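Long-range contact in AztD protein (Citrobacter koseri, PDB 6CMK), which acts as a periplasmic zinc chaperone, binding zinc ions and passing one directly to the solute-binding protein AztC of the AztABCD zinc transport system: residues Val301-Arg309 with Arg352-Lys361. Numbering follows the deposited sequence.
Sequences VHFVVDPVR and RPRIAVADNK
His302 lies across Arg354 and reaches the strand beyond it: Arg354 CD sits over one ring face, 3.5 Å from the centroid of the His302 ring in a CH-pi contact, while His302 ND1 accepts the backbone N-H of Ile355 at 3.0 Å, nearly straight (171°) but tilted from the ring plane. A chi1 of -168° points the His302 imidazole away from its own backbone N, to this amide. The middle is tight and mostly apolar: Val304 CG2 meets Ile355 CG2 at 3.6 Å and Val304 CG1 presses on Ile355 O at 3.2 Å; Phe316 touches Ile355 and Tyr314 touches Val357. Where strand gives way to loop, Pro307 CD packs on Val357 CB at 3.8 Å. The far end is partly exposed and looser, held by directed polar bonds. Arg309 NH2 bonds Asp359 O (2.8 Å), straight and in the carbonyl plane; its NH1 bond to Asn360 OD1 (2.9 Å) is bent and tilted. Both grip the type II' turn Ala358-Lys361. Asp306 OD2 salt-bridges Arg309 NE and hydrogen-bonds Tyr314 OH; OD1 accepts from Val308 N, an Asx turn, and Arg309 N, completing an Asx motif. Pro307 O hydrogen-bonds Ser343 OG of the second subunit. At the other end a water links Val301 O to Arg354 NH1. The strands run roughly parallel (22°), 6.8 Å apart at closest approach, each first in its four-stranded antiparallel sheet: face-to-face packing of successive blades, typical of a beta-propeller.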
ATOM      1  N   VAL B 301       7.344  28.177  -8.855  1.00 16.49           N
ATOM      2  CA  VAL B 301       8.614  27.861  -8.211  1.00 16.50           C
ATOM      3  C   VAL B 301       8.766  26.361  -7.976  1.00 16.20           C
ATOM      4  O   VAL B 301       9.838  25.796  -8.206  1.00 19.50           O
ATOM      5  CB  VAL B 301       8.735  28.638  -6.879  1.00 16.75           C
ATOM      6  CG1 VAL B 301       9.968  28.181  -6.083  1.00 21.03           C
ATOM      7  CG2 VAL B 301       8.786  30.151  -7.130  1.00 19.88           C
ATOM      8  N   HIS B 302       7.706  25.706  -7.510  1.00 15.25           N
ATOM      9  CA  HIS B 302       7.773  24.297  -7.139  1.00 14.62           C
ATOM     10  C   HIS B 302       6.359  23.737  -7.055  1.00 18.12           C
ATOM     11  O   HIS B 302       5.402  24.484  -6.865  1.00 15.77           O
ATOM     12  CB  HIS B 302       8.495  24.128  -5.795  1.00 14.77           C
ATOM     13  CG  HIS B 302       8.862  22.712  -5.477  1.00 16.02           C
ATOM     14  ND1 HIS B 302       8.570  22.122  -4.265  1.00 14.44           N
ATOM     15  CD2 HIS B 302       9.490  21.769  -6.219  1.00 18.17           C
ATOM     16  CE1 HIS B 302       9.021  20.876  -4.271  1.00 15.24           C
ATOM     17  NE2 HIS B 302       9.582  20.640  -5.446  1.00 17.22           N
ATOM     18  N   PHE B 303       6.224  22.421  -7.214  1.00 15.52           N
ATOM     19  CA  PHE B 303       4.949  21.801  -6.890  1.00 13.15           C
ATOM     20  C   PHE B 303       5.169  20.389  -6.357  1.00 12.62           C
ATOM     21  O   PHE B 303       6.214  19.770  -6.580  1.00 14.51           O
ATOM     22  CB  PHE B 303       3.949  21.831  -8.075  1.00 16.49           C
ATOM     23  CG  PHE B 303       4.463  21.320  -9.424  1.00 13.42           C
ATOM     24  CD1 PHE B 303       5.592  20.530  -9.565  1.00 16.36           C
ATOM     25  CD2 PHE B 303       3.757  21.674 -10.571  1.00 13.50           C
ATOM     26  CE1 PHE B 303       5.995  20.092 -10.826  1.00 18.80           C
ATOM     27  CE2 PHE B 303       4.150  21.251 -11.823  1.00 17.35           C
ATOM     28  CZ  PHE B 303       5.269  20.455 -11.955  1.00 18.48           C
ATOM     29  N   VAL B 304       4.183  19.920  -5.583  1.00 13.27           N
ATOM     30  CA  VAL B 304       4.185  18.569  -5.019  1.00 11.78           C
ATOM     31  C   VAL B 304       2.742  18.121  -4.868  1.00 11.48           C
ATOM     32  O   VAL B 304       1.823  18.940  -4.779  1.00 13.99           O
ATOM     33  CB  VAL B 304       4.882  18.460  -3.635  1.00 17.38           C
ATOM     34  CG1 VAL B 304       6.324  18.968  -3.657  1.00 31.50           C
ATOM     35  CG2 VAL B 304       4.072  19.188  -2.547  1.00 14.09           C
ATOM     36  N   VAL B 305       2.539  16.798  -4.801  1.00 13.00           N
ATOM     37  CA  VAL B 305       1.211  16.269  -4.529  1.00 12.68           C
ATOM     38  C   VAL B 305       1.053  16.067  -3.025  1.00 15.10           C
ATOM     39  O   VAL B 305       2.021  15.980  -2.266  1.00 13.02           O
ATOM     40  CB  VAL B 305       0.921  14.954  -5.299  1.00 13.93           C
ATOM     41  CG1 VAL B 305       1.180  15.134  -6.795  1.00 15.17           C
ATOM     42  CG2 VAL B 305       1.722  13.776  -4.734  1.00 14.32           C
ATOM     43  N   ASP B 306      -0.194  16.011  -2.580  1.00 13.25           N
ATOM     44  CA  ASP B 306      -0.480  15.647  -1.202  1.00 11.45           C
ATOM     45  C   ASP B 306      -0.679  14.138  -1.167  1.00 12.52           C
ATOM     46  O   ASP B 306      -1.638  13.640  -1.776  1.00 15.39           O
ATOM     47  CB  ASP B 306      -1.714  16.368  -0.686  1.00 12.95           C
ATOM     48  CG  ASP B 306      -1.892  16.227   0.827  1.00 16.26           C
ATOM     49  OD1 ASP B 306      -1.703  15.110   1.365  1.00 16.03           O
ATOM     50  OD2 ASP B 306      -2.245  17.235   1.477  1.00 14.33           O
ATOM     51  N   PRO B 307       0.213  13.378  -0.529  1.00 14.54           N
ATOM     52  CA  PRO B 307       0.078  11.914  -0.534  1.00 16.78           C
ATOM     53  C   PRO B 307      -1.020  11.406   0.371  1.00 17.74           C
ATOM     54  O   PRO B 307      -1.497  10.281   0.169  1.00 16.63           O
ATOM     55  CB  PRO B 307       1.452  11.439  -0.046  1.00 18.54           C
ATOM     56  CG  PRO B 307       1.963  12.563   0.795  1.00 22.79           C
ATOM     57  CD  PRO B 307       1.415  13.825   0.197  1.00 20.45           C
ATOM     58  N   VAL B 308      -1.431  12.198   1.355  1.00 13.51           N
ATOM     59  CA  VAL B 308      -2.443  11.799   2.326  1.00 14.34           C
ATOM     60  C   VAL B 308      -3.842  12.186   1.860  1.00 16.87           C
ATOM     61  O   VAL B 308      -4.779  11.386   1.939  1.00 18.12           O
ATOM     62  CB  VAL B 308      -2.105  12.426   3.699  1.00 13.06           C
ATOM     63  CG1 VAL B 308      -3.187  12.101   4.726  1.00 22.24           C
ATOM     64  CG2 VAL B 308      -0.757  11.946   4.197  1.00 14.96           C
ATOM     65  N   ARG B 309      -4.016  13.427   1.395  1.00 14.14           N
ATOM     66  CA  ARG B 309      -5.287  13.905   0.852  1.00 16.70           C
ATOM     67  C   ARG B 309      -5.165  13.881  -0.670  1.00 22.12           C
ATOM     68  O   ARG B 309      -4.729  14.840  -1.303  1.00 17.88           O
ATOM     69  CB  ARG B 309      -5.625  15.290   1.392  1.00 13.82           C
ATOM     70  CG  ARG B 309      -5.840  15.317   2.901  1.00 20.07           C
ATOM     71  CD  ARG B 309      -5.355  16.623   3.520  1.00 17.27           C
ATOM     72  NE  ARG B 309      -3.894  16.617   3.555  1.00 18.31           N
ATOM     73  CZ  ARG B 309      -3.167  16.097   4.542  1.00 19.18           C
ATOM     74  NH1 ARG B 309      -3.757  15.580   5.627  1.00 18.44           N
ATOM     75  NH2 ARG B 309      -1.848  16.116   4.456  1.00 15.84           N
ATOM     76  N   ARG B 352      15.355  29.008  -3.699  1.00 22.78           N
ATOM     77  CA  ARG B 352      13.926  29.260  -3.642  1.00 18.84           C
ATOM     78  C   ARG B 352      13.213  28.199  -2.829  1.00 17.49           C
ATOM     79  O   ARG B 352      13.718  27.087  -2.655  1.00 17.62           O
ATOM     80  CB  ARG B 352      13.312  29.344  -5.043  1.00 24.09           C
ATOM     81  CG  ARG B 352      13.977  30.414  -5.872  1.00 24.64           C
ATOM     82  CD  ARG B 352      13.051  31.021  -6.899  1.00 45.83           C
ATOM     83  NE  ARG B 352      13.800  31.946  -7.739  1.00 62.76           N
ATOM     84  CZ  ARG B 352      14.683  31.560  -8.653  1.00 68.47           C
ATOM     85  NH1 ARG B 352      14.919  30.265  -8.853  1.00 60.79           N
ATOM     86  NH2 ARG B 352      15.331  32.464  -9.369  1.00 81.58           N
ATOM     87  N   PRO B 353      12.023  28.519  -2.327  1.00 17.67           N
ATOM     88  CA  PRO B 353      11.255  27.561  -1.522  1.00 16.62           C
ATOM     89  C   PRO B 353      10.967  26.238  -2.223  1.00 16.75           C
ATOM     90  O   PRO B 353      10.816  26.165  -3.444  1.00 17.15           O
ATOM     91  CB  PRO B 353       9.964  28.329  -1.238  1.00 16.72           C
ATOM     92  CG  PRO B 353      10.430  29.750  -1.163  1.00 18.82           C
ATOM     93  CD  PRO B 353      11.424  29.865  -2.282  1.00 18.76           C
ATOM     94  N   ARG B 354      10.870  25.186  -1.404  1.00 15.98           N
ATOM     95  CA  ARG B 354      10.441  23.856  -1.817  1.00 14.77           C
ATOM     96  C   ARG B 354       9.402  23.363  -0.816  1.00 16.51           C
ATOM     97  O   ARG B 354       9.469  23.697   0.374  1.00 16.92           O
ATOM     98  CB  ARG B 354      11.633  22.876  -1.889  1.00 14.70           C
ATOM     99  CG  ARG B 354      12.713  23.275  -2.920  1.00 16.18           C
ATOM    100  CD  ARG B 354      12.126  23.116  -4.310  1.00 16.50           C
ATOM    101  NE  ARG B 354      13.068  23.347  -5.404  1.00 21.64           N
ATOM    102  CZ  ARG B 354      13.189  24.477  -6.087  1.00 28.57           C
ATOM    103  NH1 ARG B 354      12.447  25.534  -5.790  1.00 20.40           N
ATOM    104  NH2 ARG B 354      14.068  24.546  -7.081  1.00 24.47           N
ATOM    105  N   ILE B 355       8.431  22.583  -1.316  1.00 13.98           N
ATOM    106  CA  ILE B 355       7.296  22.080  -0.542  1.00 13.58           C
ATOM    107  C   ILE B 355       7.503  20.604  -0.213  1.00 17.89           C
ATOM    108  O   ILE B 355       7.927  19.820  -1.071  1.00 16.08           O
ATOM    109  CB  ILE B 355       5.965  22.229  -1.312  1.00 15.72           C
ATOM    110  CG1 ILE B 355       5.814  23.569  -2.040  1.00 17.53           C
ATOM    111  CG2 ILE B 355       4.798  22.000  -0.371  1.00 16.87           C
ATOM    112  CD1 ILE B 355       4.728  23.502  -3.134  1.00 20.82           C
ATOM    113  N   ALA B 356       7.152  20.213   1.012  1.00 13.18           N
ATOM    114  CA  ALA B 356       6.939  18.809   1.360  1.00 13.57           C
ATOM    115  C   ALA B 356       5.658  18.671   2.172  1.00 14.11           C
ATOM    116  O   ALA B 356       5.150  19.636   2.736  1.00 14.75           O
ATOM    117  CB  ALA B 356       8.111  18.219   2.161  1.00 16.20           C
ATOM    118  N   VAL B 357       5.140  17.442   2.238  1.00 11.66           N
ATOM    119  CA  VAL B 357       3.940  17.144   3.016  1.00 11.48           C
ATOM    120  C   VAL B 357       4.236  15.978   3.951  1.00 15.08           C
ATOM    121  O   VAL B 357       4.779  14.959   3.518  1.00 14.70           O
ATOM    122  CB  VAL B 357       2.738  16.798   2.116  1.00 13.05           C
ATOM    123  CG1 VAL B 357       1.484  16.602   2.973  1.00 15.26           C
ATOM    124  CG2 VAL B 357       2.499  17.880   1.077  1.00 18.13           C
ATOM    125  N   ALA B 358       3.860  16.122   5.223  1.00 14.86           N
ATOM    126  CA  ALA B 358       3.977  15.048   6.202  1.00 13.43           C
ATOM    127  C   ALA B 358       2.754  15.082   7.102  1.00 14.34           C
ATOM    128  O   ALA B 358       2.427  16.132   7.663  1.00 15.61           O
ATOM    129  CB  ALA B 358       5.246  15.174   7.052  1.00 17.52           C
ATOM    130  N   ASP B 359       2.089  13.932   7.239  1.00 12.27           N
ATOM    131  CA  ASP B 359       0.922  13.771   8.115  1.00 13.76           C
ATOM    132  C   ASP B 359      -0.108  14.822   7.707  1.00 15.57           C
ATOM    133  O   ASP B 359      -0.522  14.839   6.537  1.00 17.02           O
ATOM    134  CB  ASP B 359       1.383  13.829   9.575  1.00 20.36           C
ATOM    135  CG  ASP B 359       0.399  13.180  10.526  1.00 34.06           C
ATOM    136  OD1 ASP B 359      -0.442  12.379  10.065  1.00 31.87           O
ATOM    137  OD2 ASP B 359       0.460  13.474  11.736  1.00 29.17           O
ATOM    138  N   ASN B 360      -0.531  15.705   8.601  1.00 14.03           N
ATOM    139  CA  ASN B 360      -1.539  16.706   8.272  1.00 15.43           C
ATOM    140  C   ASN B 360      -0.936  18.101   8.172  1.00 15.67           C
ATOM    141  O   ASN B 360      -1.607  19.101   8.437  1.00 15.93           O
ATOM    142  CB  ASN B 360      -2.657  16.660   9.307  1.00 18.77           C
ATOM    143  CG  ASN B 360      -3.356  15.311   9.334  1.00 29.73           C
ATOM    144  OD1 ASN B 360      -3.421  14.610   8.314  1.00 22.58           O
ATOM    145  ND2 ASN B 360      -3.870  14.931  10.499  1.00 33.83           N
ATOM    146  N   LYS B 361       0.334  18.175   7.779  1.00 15.45           N
ATOM    147  CA  LYS B 361       1.063  19.428   7.718  1.00 14.78           C
ATOM    148  C   LYS B 361       1.765  19.572   6.375  1.00 14.02           C
ATOM    149  O   LYS B 361       2.181  18.586   5.748  1.00 14.18           O
ATOM    150  CB  LYS B 361       2.101  19.523   8.843  1.00 14.41           C
ATOM    151  CG  LYS B 361       1.491  19.650  10.218  1.00 18.55           C
ATOM    152  CD  LYS B 361       2.547  19.504  11.293  1.00 35.20           C
ATOM    153  CE  LYS B 361       2.038  19.982  12.642  1.00 50.32           C
ATOM    154  NZ  LYS B 361       3.139  20.103  13.638  1.00 52.05           N
TER
HETATM  155  O   HOH W   1      12.606  27.131  -8.209  1.00 33.88           O